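Local structure of hydroxyglutarate synthase (Oryza sativa, 6W1K) at residues A[31-36]-A[264-269]. The protein catalyses the iron(II)-dependent decarboxylation and hydroxylation of 2-oxoadipate to D-2-hydroxyglutarate, a step of plant lysine catabolism. Sequence-based numbering, arbitrary orientation.
With NI (nickel (II) ion), chain E; OOG (2-oxoadipic acid), chain F.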
loop_
_atom_site.group_PDB
_atom_site.type_symbol
_atom_site.label_atom_id
_atom_site.label_comp_id
_atom_site.label_asym_id
_atom_site.label_seq_id
_atom_site.Cartn_x
_atom_site.Cartn_y
_atom_site.Cartn_z
ATOM N N LYS A 31 -12.903 2.900 -2.938
ATOM C CA LYS A 31 -14.236 2.884 -2.333
ATOM C C LYS A 31 -14.396 1.734 -1.341
ATOM O O LYS A 31 -14.984 1.914 -0.264
ATOM C CB LYS A 31 -15.308 2.795 -3.421
ATOM C CG LYS A 31 -15.253 3.927 -4.427
ATOM C CD LYS A 31 -16.648 4.416 -4.839
ATOM C CE LYS A 31 -16.566 5.465 -5.972
ATOM N NZ LYS A 31 -15.916 4.883 -7.218
ATOM N N VAL A 32 -13.956 0.522 -1.720
ATOM C CA VAL A 32 -13.983 -0.609 -0.796
ATOM C C VAL A 32 -13.149 -0.301 0.448
ATOM O O VAL A 32 -13.580 -0.540 1.585
ATOM C CB VAL A 32 -13.471 -1.893 -1.481
ATOM C CG1 VAL A 32 -13.346 -3.045 -0.422
ATOM C CG2 VAL A 32 -14.395 -2.310 -2.614
ATOM N N TYR A 33 -11.930 0.203 0.239
ATOM C CA TYR A 33 -11.033 0.579 1.337
ATOM C C TYR A 33 -11.683 1.541 2.315
ATOM O O TYR A 33 -11.658 1.328 3.532
ATOM C CB TYR A 33 -9.792 1.202 0.714
ATOM C CG TYR A 33 -8.784 1.885 1.596
ATOM C CD1 TYR A 33 -8.620 3.260 1.518
ATOM C CD2 TYR A 33 -7.908 1.144 2.410
ATOM C CE1 TYR A 33 -7.661 3.909 2.240
ATOM C CE2 TYR A 33 -6.943 1.791 3.172
ATOM C CZ TYR A 33 -6.816 3.176 3.043
ATOM O OH TYR A 33 -5.871 3.852 3.742
ATOM N N LEU A 34 -12.253 2.625 1.810
ATOM C CA LEU A 34 -12.873 3.590 2.716
ATOM C C LEU A 34 -14.094 3.026 3.432
ATOM O O LEU A 34 -14.347 3.383 4.592
ATOM C CB LEU A 34 -13.256 4.857 1.937
ATOM C CG LEU A 34 -12.104 5.644 1.315
ATOM C CD1 LEU A 34 -12.617 6.810 0.508
ATOM C CD2 LEU A 34 -11.189 6.158 2.377
ATOM N N SER A 35 -14.870 2.156 2.779
ATOM C CA SER A 35 -16.050 1.594 3.430
ATOM C C SER A 35 -15.694 0.638 4.567
ATOM O O SER A 35 -16.533 0.377 5.439
ATOM C CB SER A 35 -16.921 0.898 2.374
ATOM O OG SER A 35 -16.357 -0.325 1.951
ATOM N N ARG A 36 -14.476 0.108 4.596
ATOM C CA ARG A 36 -14.100 -0.845 5.635
ATOM C C ARG A 36 -13.093 -0.299 6.630
ATOM O O ARG A 36 -12.746 -1.008 7.596
ATOM C CB ARG A 36 -13.479 -2.110 5.024
ATOM C CG ARG A 36 -14.352 -2.976 4.134
ATOM C CD ARG A 36 -13.415 -4.037 3.503
ATOM N NE ARG A 36 -14.099 -5.182 2.979
ATOM C CZ ARG A 36 -13.529 -6.066 2.180
ATOM N NH1 ARG A 36 -12.256 -5.926 1.792
ATOM N NH2 ARG A 36 -14.249 -7.076 1.756
ATOM N N SER A 264 -7.276 -2.585 7.054
ATOM C CA SER A 264 -6.188 -1.837 6.435
ATOM C C SER A 264 -5.857 -0.614 7.271
ATOM O O SER A 264 -6.434 -0.367 8.331
ATOM C CB SER A 264 -6.567 -1.458 5.010
ATOM O OG SER A 264 -6.767 -2.635 4.247
ATOM N N TYR A 265 -4.885 0.151 6.790
ATOM C CA TYR A 265 -4.390 1.311 7.504
ATOM C C TYR A 265 -4.095 2.379 6.473
ATOM O O TYR A 265 -4.362 2.202 5.280
ATOM C CB TYR A 265 -3.156 0.977 8.340
ATOM C CG TYR A 265 -1.914 0.520 7.570
ATOM C CD1 TYR A 265 -1.727 -0.815 7.263
ATOM C CD2 TYR A 265 -0.923 1.414 7.189
ATOM C CE1 TYR A 265 -0.618 -1.259 6.601
ATOM C CE2 TYR A 265 0.206 0.971 6.509
ATOM C CZ TYR A 265 0.343 -0.374 6.219
ATOM O OH TYR A 265 1.443 -0.863 5.558
ATOM N N ILE A 266 -3.589 3.517 6.929
ATOM C CA ILE A 266 -3.211 4.594 6.023
ATOM C C ILE A 266 -1.807 5.064 6.384
ATOM O O ILE A 266 -1.429 5.100 7.561
ATOM C CB ILE A 266 -4.239 5.756 6.053
ATOM C CG1 ILE A 266 -3.870 6.812 5.000
ATOM C CG2 ILE A 266 -4.353 6.412 7.440
ATOM C CD1 ILE A 266 -4.998 7.846 4.670
ATOM N N GLU A 267 -1.023 5.402 5.364
ATOM C CA GLU A 267 0.352 5.837 5.540
ATOM C C GLU A 267 0.484 7.295 5.100
ATOM O O GLU A 267 -0.365 7.838 4.374
ATOM C CB GLU A 267 1.297 4.900 4.767
ATOM C CG GLU A 267 2.754 5.247 4.856
ATOM C CD GLU A 267 3.576 4.577 3.759
ATOM O OE1 GLU A 267 3.354 3.381 3.509
ATOM O OE2 GLU A 267 4.443 5.241 3.137
ATOM N N PHE A 268 1.516 7.949 5.642
ATOM C CA PHE A 268 1.899 9.319 5.307
ATOM C C PHE A 268 3.390 9.339 4.993
ATOM O O PHE A 268 4.194 8.743 5.719
ATOM C CB PHE A 268 1.553 10.267 6.456
ATOM C CG PHE A 268 0.362 9.815 7.255
ATOM C CD1 PHE A 268 -0.923 9.895 6.730
ATOM C CD2 PHE A 268 0.531 9.320 8.543
ATOM C CE1 PHE A 268 -2.026 9.482 7.479
ATOM C CE2 PHE A 268 -0.552 8.905 9.296
ATOM C CZ PHE A 268 -1.833 8.974 8.766
ATOM N N ALA A 269 3.753 9.979 3.891
ATOM C CA ALA A 269 5.128 9.920 3.428
ATOM C C ALA A 269 5.596 11.283 2.964
ATOM O O ALA A 269 4.858 12.031 2.308
ATOM C CB ALA A 269 5.293 8.892 2.303
HETATM NI NI NI E . 3.417 2.142 2.065
HETATM C C2 OOG F . 3.382 -2.720 2.622
HETATM C C3 OOG F . 4.353 -2.088 3.620
HETATM C C4 OOG F . 5.524 -1.436 2.878
HETATM C C6 OOG F . 6.150 1.078 2.330
HETATM O O4 OOG F . 7.382 0.837 2.389
HETATM O O3 OOG F . 5.752 2.263 2.281
HETATM C C5 OOG F . 5.142 -0.064 2.320
HETATM C C1 OOG F . 2.318 -3.580 3.321
HETATM O O1 OOG F . 1.701 -4.377 2.705
HETATM O O2 OOG F . 2.050 -3.443 4.684
HETATM O O5 OOG F . 4.066 0.124 1.875
#
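Y33, near the end of helix 16-36, reaches across to S264, Y265 and I266 of segment 264-269, part of the interrupted strand 258-271 of the mixed sheet, in a fold of the glyoxalase (vicinal oxygen chelate) clan whose sheet carries the metal site. From CB the side chain leaves with CG anti to the backbone N (chi1 170°), which carries the ring away from the helix to the strand backbone. Y33 CD2 and CE2 then lie along S264 CB, with Y33 CE2 3.8 Å from it. The carbonyl oxygen Y265 O sits at the edge of the ring, in its plane. At the tip, Y33 OH donates a hydrogen bond of 2.7 Å to Y265 O; the hydroxyl stands 41° above the carbonyl plane instead of on a lone pair. The same hydroxyl meets I266 CB at 3.4 Å, where the two side chains cross at about a right angle. L193 and A40 also touch the buried Y33 side chain, while S264 OG is hydrogen-bonded to L193 O. A phenylalanine in place of Y33 would probably keep the ring beside S264 CB but leave Y265 O without this buried donor. The strand met here also contributes to the active site: the CB of Y265 points away from the helix, its ring stacks on that of H195, and Y265 OH donates a 2.8 Å hydrogen bond to O2 of 2-oxoadipate; R63 is also hydrogen-bonded to 2-oxoadipate. Two residues on, E267 completes the protein ligands of the nickel, with H59 and H195, in the site that binds iron(II) for catalysis; E267 OE1 lies 1.9 Å from the metal, while OE2 accepts a hydrogen bond from Q241 NE2.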